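Local coordinates for protein inactive poly [ADP-ribose] polymerase RCD1 (Arabidopsis thaliana, PDB 5NGO) that carries a probably inactive PARP-like domain and is bound by the downy mildew effector HaRxL106, which thereby suppresses plant immunity, at residues 65-70 with 124-129; 59-64 with 131-136. All blocks are in the same frame, centred on the assembly; numbering follows the deposited sequence.

Contact 1 (65-70 with 124-129); sequences AWLPAK and VLCRVI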
ATOM      1  N   ALA A  65      -3.294  -0.055  -3.672  1.00 39.84           N
ATOM      2  CA  ALA A  65      -2.083  -0.862  -3.568  1.00 39.43           C
ATOM      3  C   ALA A  65      -2.094  -1.661  -2.276  1.00 38.06           C
ATOM      4  O   ALA A  65      -2.761  -1.275  -1.319  1.00 38.58           O
ATOM      5  CB  ALA A  65      -0.863   0.048  -3.621  1.00 40.47           C
ATOM      6  N   TRP A  66      -1.366  -2.771  -2.259  1.00 37.90           N
ATOM      7  CA  TRP A  66      -1.364  -3.692  -1.138  1.00 37.41           C
ATOM      8  C   TRP A  66      -0.110  -3.484  -0.297  1.00 39.25           C
ATOM      9  O   TRP A  66       1.003  -3.363  -0.840  1.00 41.62           O
ATOM     10  CB  TRP A  66      -1.392  -5.139  -1.601  1.00 36.92           C
ATOM     11  CG  TRP A  66      -2.578  -5.499  -2.415  1.00 36.09           C
ATOM     12  CD1 TRP A  66      -2.653  -5.592  -3.763  1.00 36.42           C
ATOM     13  CD2 TRP A  66      -3.878  -5.824  -1.923  1.00 35.22           C
ATOM     14  NE1 TRP A  66      -3.912  -5.937  -4.154  1.00 38.01           N
ATOM     15  CE2 TRP A  66      -4.691  -6.083  -3.036  1.00 37.66           C
ATOM     16  CE3 TRP A  66      -4.436  -5.921  -0.646  1.00 35.07           C
ATOM     17  CZ2 TRP A  66      -6.034  -6.443  -2.918  1.00 37.54           C
ATOM     18  CZ3 TRP A  66      -5.753  -6.256  -0.517  1.00 35.36           C
ATOM     19  CH2 TRP A  66      -6.547  -6.519  -1.655  1.00 36.62           C
ATOM     20  N   LEU A  67      -0.310  -3.417   1.018  1.00 38.57           N
ATOM     21  CA  LEU A  67       0.764  -3.258   1.977  1.00 39.32           C
ATOM     22  C   LEU A  67       0.809  -4.481   2.897  1.00 38.76           C
ATOM     23  O   LEU A  67      -0.145  -4.718   3.642  1.00 39.21           O
ATOM     24  CB  LEU A  67       0.508  -1.983   2.817  1.00 38.38           C
ATOM     25  CG  LEU A  67       1.548  -1.657   3.891  1.00 39.13           C
ATOM     26  CD1 LEU A  67       2.936  -1.424   3.291  1.00 39.30           C
ATOM     27  CD2 LEU A  67       1.096  -0.397   4.638  1.00 39.34           C
ATOM     28  N   PRO A  68       1.888  -5.265   2.869  1.00 41.07           N
ATOM     29  CA  PRO A  68       2.016  -6.366   3.833  1.00 42.21           C
ATOM     30  C   PRO A  68       2.049  -5.872   5.250  1.00 45.21           C
ATOM     31  O   PRO A  68       2.741  -4.860   5.533  1.00 46.06           O
ATOM     32  CB  PRO A  68       3.339  -7.025   3.461  1.00 42.70           C
ATOM     33  CG  PRO A  68       3.654  -6.549   2.053  1.00 42.75           C
ATOM     34  CD  PRO A  68       3.011  -5.238   1.907  1.00 41.67           C
ATOM     35  N   ALA A  69       1.297  -6.519   6.136  1.00 47.34           N
ATOM     36  CA  ALA A  69       1.226  -6.100   7.532  1.00 50.88           C
ATOM     37  C   ALA A  69       1.368  -7.300   8.451  1.00 54.91           C
ATOM     38  O   ALA A  69       1.745  -8.382   8.012  1.00 54.52           O
ATOM     39  CB  ALA A  69      -0.094  -5.377   7.774  1.00 51.47           C
ATOM     40  N   LYS A  70       1.096  -7.104   9.728  1.00 59.41           N
ATOM     41  CA  LYS A  70       1.041  -8.169  10.712  1.00 63.45           C
ATOM     42  C   LYS A  70       0.035  -7.756  11.763  1.00 64.69           C
ATOM     43  O   LYS A  70      -0.236  -6.554  11.919  1.00 62.99           O
ATOM     44  CB  LYS A  70       2.418  -8.432  11.322  1.00 65.99           C
ATOM     45  CG  LYS A  70       3.112  -7.164  11.807  1.00 66.91           C
ATOM     46  CD  LYS A  70       4.523  -7.461  12.233  1.00 70.78           C
ATOM     47  CE  LYS A  70       5.442  -6.245  12.065  1.00 72.06           C
ATOM     48  NZ  LYS A  70       6.830  -6.567  12.500  1.00 73.85           N
ATOM     49  N   VAL A 124      -2.945  -5.129   3.948  1.00 41.74           N
ATOM     50  CA  VAL A 124      -3.759  -3.915   3.990  1.00 41.48           C
ATOM     51  C   VAL A 124      -3.924  -3.364   2.570  1.00 39.48           C
ATOM     52  O   VAL A 124      -2.937  -3.237   1.844  1.00 40.85           O
ATOM     53  CB  VAL A 124      -3.108  -2.847   4.900  1.00 42.08           C
ATOM     54  CG1 VAL A 124      -3.897  -1.557   4.905  1.00 43.15           C
ATOM     55  CG2 VAL A 124      -2.990  -3.359   6.317  1.00 42.03           C
ATOM     56  N   LEU A 125      -5.155  -3.061   2.171  1.00 38.51           N
ATOM     57  CA  LEU A 125      -5.407  -2.344   0.922  1.00 38.53           C
ATOM     58  C   LEU A 125      -5.389  -0.839   1.223  1.00 37.17           C
ATOM     59  O   LEU A 125      -6.152  -0.364   2.067  1.00 36.65           O
ATOM     60  CB  LEU A 125      -6.735  -2.714   0.267  1.00 38.48           C
ATOM     61  CG  LEU A 125      -6.981  -2.113  -1.121  1.00 38.28           C
ATOM     62  CD1 LEU A 125      -6.002  -2.687  -2.101  1.00 39.24           C
ATOM     63  CD2 LEU A 125      -8.363  -2.416  -1.646  1.00 38.47           C
ATOM     64  N   CYS A 126      -4.526  -0.117   0.511  1.00 36.16           N
ATOM     65  CA  CYS A 126      -4.359   1.328   0.683  1.00 36.99           C
ATOM     66  C   CYS A 126      -4.745   2.117  -0.562  1.00 36.03           C
ATOM     67  O   CYS A 126      -4.650   1.609  -1.682  1.00 34.80           O
ATOM     68  CB  CYS A 126      -2.904   1.648   0.951  1.00 37.88           C
ATOM     69  SG  CYS A 126      -2.217   0.913   2.425  1.00 41.17           S
ATOM     70  N   ARG A 127      -5.186   3.345  -0.337  1.00 35.80           N
ATOM     71  CA  ARG A 127      -5.232   4.359  -1.390  1.00 37.41           C
ATOM     72  C   ARG A 127      -3.878   5.039  -1.358  1.00 36.16           C
ATOM     73  O   ARG A 127      -3.397   5.389  -0.288  1.00 37.31           O
ATOM     74  CB  ARG A 127      -6.298   5.406  -1.110  1.00 39.60           C
ATOM     75  CG  ARG A 127      -7.665   4.865  -0.781  1.00 40.98           C
ATOM     76  CD  ARG A 127      -8.727   5.922  -0.964  1.00 42.65           C
ATOM     77  NE  ARG A 127      -9.997   5.525  -0.378  1.00 43.83           N
ATOM     78  CZ  ARG A 127     -11.066   6.318  -0.270  1.00 44.47           C
ATOM     79  NH1 ARG A 127     -11.040   7.571  -0.719  1.00 45.12           N
ATOM     80  NH2 ARG A 127     -12.192   5.829   0.249  1.00 44.37           N
ATOM     81  N   VAL A 128      -3.256   5.184  -2.521  1.00 37.01           N
ATOM     82  CA  VAL A 128      -1.959   5.829  -2.646  1.00 38.91           C
ATOM     83  C   VAL A 128      -2.064   6.933  -3.681  1.00 40.35           C
ATOM     84  O   VAL A 128      -2.555   6.710  -4.795  1.00 40.54           O
ATOM     85  CB  VAL A 128      -0.856   4.850  -3.088  1.00 39.32           C
ATOM     86  CG1 VAL A 128       0.499   5.529  -3.072  1.00 39.73           C
ATOM     87  CG2 VAL A 128      -0.860   3.605  -2.211  1.00 40.23           C
ATOM     88  N   ILE A 129      -1.584   8.114  -3.303  1.00 41.63           N
ATOM     89  CA  ILE A 129      -1.444   9.242  -4.224  1.00 42.94           C
ATOM     90  C   ILE A 129      -0.095   9.090  -4.909  1.00 43.33           C
ATOM     91  O   ILE A 129       0.950   9.409  -4.341  1.00 41.32           O
ATOM     92  CB  ILE A 129      -1.505  10.580  -3.485  1.00 43.44           C
ATOM     93  CG1 ILE A 129      -2.869  10.745  -2.798  1.00 44.22           C
ATOM     94  CG2 ILE A 129      -1.257  11.740  -4.444  1.00 45.05           C
ATOM     95  CD1 ILE A 129      -2.884  11.831  -1.729  1.00 44.63           C
TER

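Contact 2 (59-64 with 131-136); sequences DANVRY and GNMELL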
ATOM      1  N   ASP A  59      -3.455  15.921 -12.126  1.00 65.56           N
ATOM      2  CA  ASP A  59      -4.037  14.620 -11.786  1.00 63.91           C
ATOM      3  C   ASP A  59      -3.364  14.104 -10.506  1.00 59.94           C
ATOM      4  O   ASP A  59      -2.128  14.025 -10.437  1.00 59.16           O
ATOM      5  CB  ASP A  59      -3.791  13.644 -12.956  1.00 65.94           C
ATOM      6  CG  ASP A  59      -4.552  12.310 -12.828  1.00 66.60           C
ATOM      7  OD1 ASP A  59      -5.180  11.994 -11.794  1.00 65.28           O
ATOM      8  OD2 ASP A  59      -4.506  11.537 -13.802  1.00 70.31           O
ATOM      9  N   ALA A  60      -4.166  13.759  -9.496  1.00 56.63           N
ATOM     10  CA  ALA A  60      -3.630  13.156  -8.262  1.00 53.67           C
ATOM     11  C   ALA A  60      -3.121  11.726  -8.501  1.00 51.91           C
ATOM     12  O   ALA A  60      -2.152  11.290  -7.870  1.00 51.37           O
ATOM     13  CB  ALA A  60      -4.678  13.167  -7.153  1.00 52.03           C
ATOM     14  N   ASN A  61      -3.765  11.016  -9.425  1.00 51.21           N
ATOM     15  CA  ASN A  61      -3.378   9.665  -9.810  1.00 50.75           C
ATOM     16  C   ASN A  61      -3.381   8.784  -8.563  1.00 48.52           C
ATOM     17  O   ASN A  61      -2.348   8.266  -8.123  1.00 48.01           O
ATOM     18  CB  ASN A  61      -2.034   9.659 -10.549  1.00 51.38           C
ATOM     19  CG  ASN A  61      -1.655   8.270 -11.067  1.00 50.16           C
ATOM     20  OD1 ASN A  61      -2.503   7.406 -11.262  1.00 49.94           O
ATOM     21  ND2 ASN A  61      -0.360   8.044 -11.254  1.00 49.87           N
ATOM     22  N   VAL A  62      -4.582   8.662  -7.990  1.00 47.48           N
ATOM     23  CA  VAL A  62      -4.824   7.840  -6.830  1.00 46.27           C
ATOM     24  C   VAL A  62      -4.983   6.393  -7.288  1.00 46.40           C
ATOM     25  O   VAL A  62      -5.769   6.110  -8.182  1.00 49.64           O
ATOM     26  CB  VAL A  62      -6.077   8.304  -6.057  1.00 45.39           C
ATOM     27  CG1 VAL A  62      -6.341   7.383  -4.865  1.00 44.06           C
ATOM     28  CG2 VAL A  62      -5.876   9.758  -5.555  1.00 45.88           C
ATOM     29  N   ARG A  63      -4.245   5.491  -6.655  1.00 45.65           N
ATOM     30  CA  ARG A  63      -4.298   4.063  -6.965  1.00 46.12           C
ATOM     31  C   ARG A  63      -4.487   3.232  -5.718  1.00 43.40           C
ATOM     32  O   ARG A  63      -4.176   3.662  -4.621  1.00 41.82           O
ATOM     33  CB  ARG A  63      -3.006   3.634  -7.662  1.00 49.11           C
ATOM     34  CG  ARG A  63      -3.035   3.901  -9.145  1.00 51.79           C
ATOM     35  CD  ARG A  63      -1.677   4.259  -9.685  1.00 54.47           C
ATOM     36  NE  ARG A  63      -1.805   4.808 -11.049  1.00 58.84           N
ATOM     37  CZ  ARG A  63      -1.434   4.199 -12.177  1.00 60.69           C
ATOM     38  NH1 ARG A  63      -0.850   2.975 -12.152  1.00 61.47           N
ATOM     39  NH2 ARG A  63      -1.592   4.841 -13.326  1.00 63.99           N
ATOM     40  N   TYR A  64      -5.049   2.046  -5.902  1.00 43.33           N
ATOM     41  CA  TYR A  64      -5.101   1.074  -4.816  1.00 41.79           C
ATOM     42  C   TYR A  64      -3.813   0.287  -4.844  1.00 41.09           C
ATOM     43  O   TYR A  64      -3.263   0.029  -5.918  1.00 42.44           O
ATOM     44  CB  TYR A  64      -6.324   0.184  -4.915  1.00 42.34           C
ATOM     45  CG  TYR A  64      -7.586   0.842  -4.400  1.00 43.53           C
ATOM     46  CD1 TYR A  64      -7.771   1.077  -3.039  1.00 44.33           C
ATOM     47  CD2 TYR A  64      -8.582   1.281  -5.280  1.00 46.06           C
ATOM     48  CE1 TYR A  64      -8.920   1.628  -2.540  1.00 46.21           C
ATOM     49  CE2 TYR A  64      -9.729   1.889  -4.816  1.00 46.98           C
ATOM     50  CZ  TYR A  64      -9.882   2.083  -3.442  1.00 48.49           C
ATOM     51  OH  TYR A  64     -11.072   2.589  -2.991  1.00 51.87           O
ATOM     52  N   GLY A 131       0.605  10.490  -7.970  1.00 53.77           N
ATOM     53  CA  GLY A 131       0.906  11.719  -8.701  1.00 58.92           C
ATOM     54  C   GLY A 131       1.606  11.458 -10.017  1.00 61.29           C
ATOM     55  O   GLY A 131       1.266  10.511 -10.724  1.00 62.72           O
ATOM     56  N   ASN A 132       2.601  12.295 -10.321  1.00 63.85           N
ATOM     57  CA  ASN A 132       3.497  12.079 -11.460  1.00 66.13           C
ATOM     58  C   ASN A 132       4.508  11.019 -11.119  1.00 63.12           C
ATOM     59  O   ASN A 132       5.479  11.281 -10.395  1.00 61.85           O
ATOM     60  CB  ASN A 132       4.247  13.359 -11.825  1.00 71.17           C
ATOM     61  CG  ASN A 132       3.399  14.301 -12.603  1.00 73.51           C
ATOM     62  OD1 ASN A 132       3.307  15.451 -12.283  1.00 78.48           O
ATOM     63  ND2 ASN A 132       2.804  13.804 -13.675  1.00 74.26           N
ATOM     64  N   MET A 133       4.313   9.826 -11.670  1.00 61.68           N
ATOM     65  CA  MET A 133       5.116   8.672 -11.289  1.00 61.12           C
ATOM     66  C   MET A 133       6.511   8.710 -11.896  1.00 62.41           C
ATOM     67  O   MET A 133       6.656   8.931 -13.091  1.00 63.73           O
ATOM     68  CB  MET A 133       4.412   7.376 -11.714  1.00 61.50           C
ATOM     69  CG  MET A 133       3.067   7.198 -11.065  1.00 59.73           C
ATOM     70  SD  MET A 133       2.291   5.637 -11.411  1.00 61.72           S
ATOM     71  CE  MET A 133       3.290   4.528 -10.552  1.00 59.95           C
ATOM     72  N   GLU A 134       7.526   8.494 -11.058  1.00 62.35           N
ATOM     73  CA  GLU A 134       8.899   8.323 -11.523  1.00 66.02           C
ATOM     74  C   GLU A 134       9.138   6.840 -11.827  1.00 67.83           C
ATOM     75  O   GLU A 134       8.927   5.976 -10.974  1.00 69.37           O
ATOM     76  CB  GLU A 134       9.876   8.776 -10.441  1.00 65.95           C
ATOM     77  CG  GLU A 134      11.326   8.804 -10.866  1.00 69.18           C
ATOM     78  CD  GLU A 134      12.284   9.259  -9.771  1.00 69.89           C
ATOM     79  OE1 GLU A 134      13.497   8.985  -9.900  1.00 74.58           O
ATOM     80  OE2 GLU A 134      11.847   9.861  -8.764  1.00 67.10           O
ATOM     81  N   LEU A 135       9.588   6.551 -13.049  1.00 70.38           N
ATOM     82  CA  LEU A 135      10.097   5.224 -13.402  1.00 70.82           C
ATOM     83  C   LEU A 135      11.453   5.074 -12.714  1.00 71.76           C
ATOM     84  O   LEU A 135      12.355   5.876 -12.995  1.00 76.00           O
ATOM     85  CB  LEU A 135      10.236   5.076 -14.924  1.00 73.12           C
ATOM     86  CG  LEU A 135      10.735   3.758 -15.565  1.00 74.95           C
ATOM     87  CD1 LEU A 135      10.205   2.527 -14.821  1.00 72.41           C
ATOM     88  CD2 LEU A 135      10.458   3.715 -17.078  1.00 77.65           C
ATOM     89  N   LEU A 136      11.581   4.112 -11.808  1.00 71.47           N
ATOM     90  CA  LEU A 136      12.793   3.980 -11.013  1.00 71.78           C
ATOM     91  C   LEU A 136      13.915   3.221 -11.717  1.00 75.53           C
ATOM     92  O   LEU A 136      13.726   2.099 -12.200  1.00 79.92           O
ATOM     93  CB  LEU A 136      12.500   3.312  -9.666  1.00 69.56           C
ATOM     94  CG  LEU A 136      12.102   4.132  -8.425  1.00 67.62           C
ATOM     95  CD1 LEU A 136      11.488   5.494  -8.695  1.00 68.85           C
ATOM     96  CD2 LEU A 136      11.200   3.339  -7.492  1.00 64.70           C
TER

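Contact 1 (65-70 with 124-129)
Four backbone hydrogen bonds tie Ala65 to Cys126 and Leu67 to Val124, two at each hydrogen-bonded pair of an antiparallel ladder. Cys126 N donates to Ala65 O at 2.8 Å in a nearly straight bond (172°), while the return bond from Ala65 N to Cys126 O is more bent. Between these pairs Trp66 and Leu125 form a non-hydrogen-bonded pair, and Trp66 CA brings its hydrogen to Val124 O at 3.4 Å.

The strands 62-68 and 121-129 are neighbours in the mixed sheet of the PARP catalytic fold, close to the centre of the chain. Over their short segments they run at 133° to each other, far from strictly antiparallel.

Apolar contacts fill both sides of the ladder. On one, Leu125 CD1 makes a CH-pi contact 3.6 Å from the centroid of the Trp66 six-membered ring, almost exactly on the ring normal, and Leu125 CB touches CZ3 of the same ring. CG of Trp66 lies anti to its carbonyl carbon (chi1 -60°), which lets the six-membered ring lie with one face against Leu125 CD1; its NE1 bonds to Ala103 O, and Phe16 meets the ring edge-to-face. On the other side, Leu67 CB lies 4.0 Å from Cys126 SG, and Ala65 CB meets Val128 CG2 at 3.8 Å. Leu100 of strand 98-102 packs against Ala65, Leu67 and Val128. Ala69 CB touches Val124 CG2 beyond the last bridge.

Contact 2 (59-64 with 131-136)
With its CG anti to the backbone N (chi1 -175°), Asn61 extends its amide toward Gly131, while Met133 CG is anti to its own carbonyl carbon (chi1 -61°) and the chain runs on extended to SD, which carries the sulfur to Asn61 and Arg63. The Asn61 amide is used at both ends. ND2 donates to Gly131 O at 3.0 Å, a straight bond that lies in the carbonyl plane and in the plane of the amide itself. OD1 accepts from Arg63 NE at 2.7 Å, at the edge of the guanidinium and nearly in its plane, with a weak second bond from Arg63 NH2. These two grips fix the rotation of the amide and leave little doubt about which end is oxygen.

Met133 packs against both Asn61 and Arg63. Its chain crosses Asn61 at about a right angle, with Met133 CG 3.5 Å from Asn61 ND2, and its SD sits over one face of the Arg63 guanidinium, 4.1 Å from Arg63 CZ. Tyr163 of strand 162-165 touches Met133 and makes a weak hydrogen bond to Arg63 NH1.

The backbones meet where Gly131 N donates to Ala60 O at 2.9 Å, a bent bond. Gly131 has a positive phi (56°), a conformation that glycine adopts readily. On the facing segment, Asp59 OD1 accepts from Asn61 N at 2.9 Å, from above the carboxylate plane. That bond closes an Asx turn, here leading from the loop after helix 37-57 into strand 62-68 of the PARP-like sheet.

How the contacts relate
Contacts 1 and 2 share strand 62-68, with centres 15 Å apart; contact 1 is its pairing with 121-129, whereas contact 2 is a loop contact at its start. Their partners also follow each other in the chain, strand 121-129 leading through the loop at Gly131 to the short strand 134-135, an outermost strand of the sheet. The join is a probable hydrogen bond from Val128 N to Arg63 O (2.8 Å), with Tyr64 CD1 packing 3.8 Å from Leu125 CG and Ile129 CG2 lying 3.6 Å from Ala60 O. Contact 1 is wholly buried near the centre of the chain; contact 2 is partly buried, with its centre about 13 Å from the chain's centre.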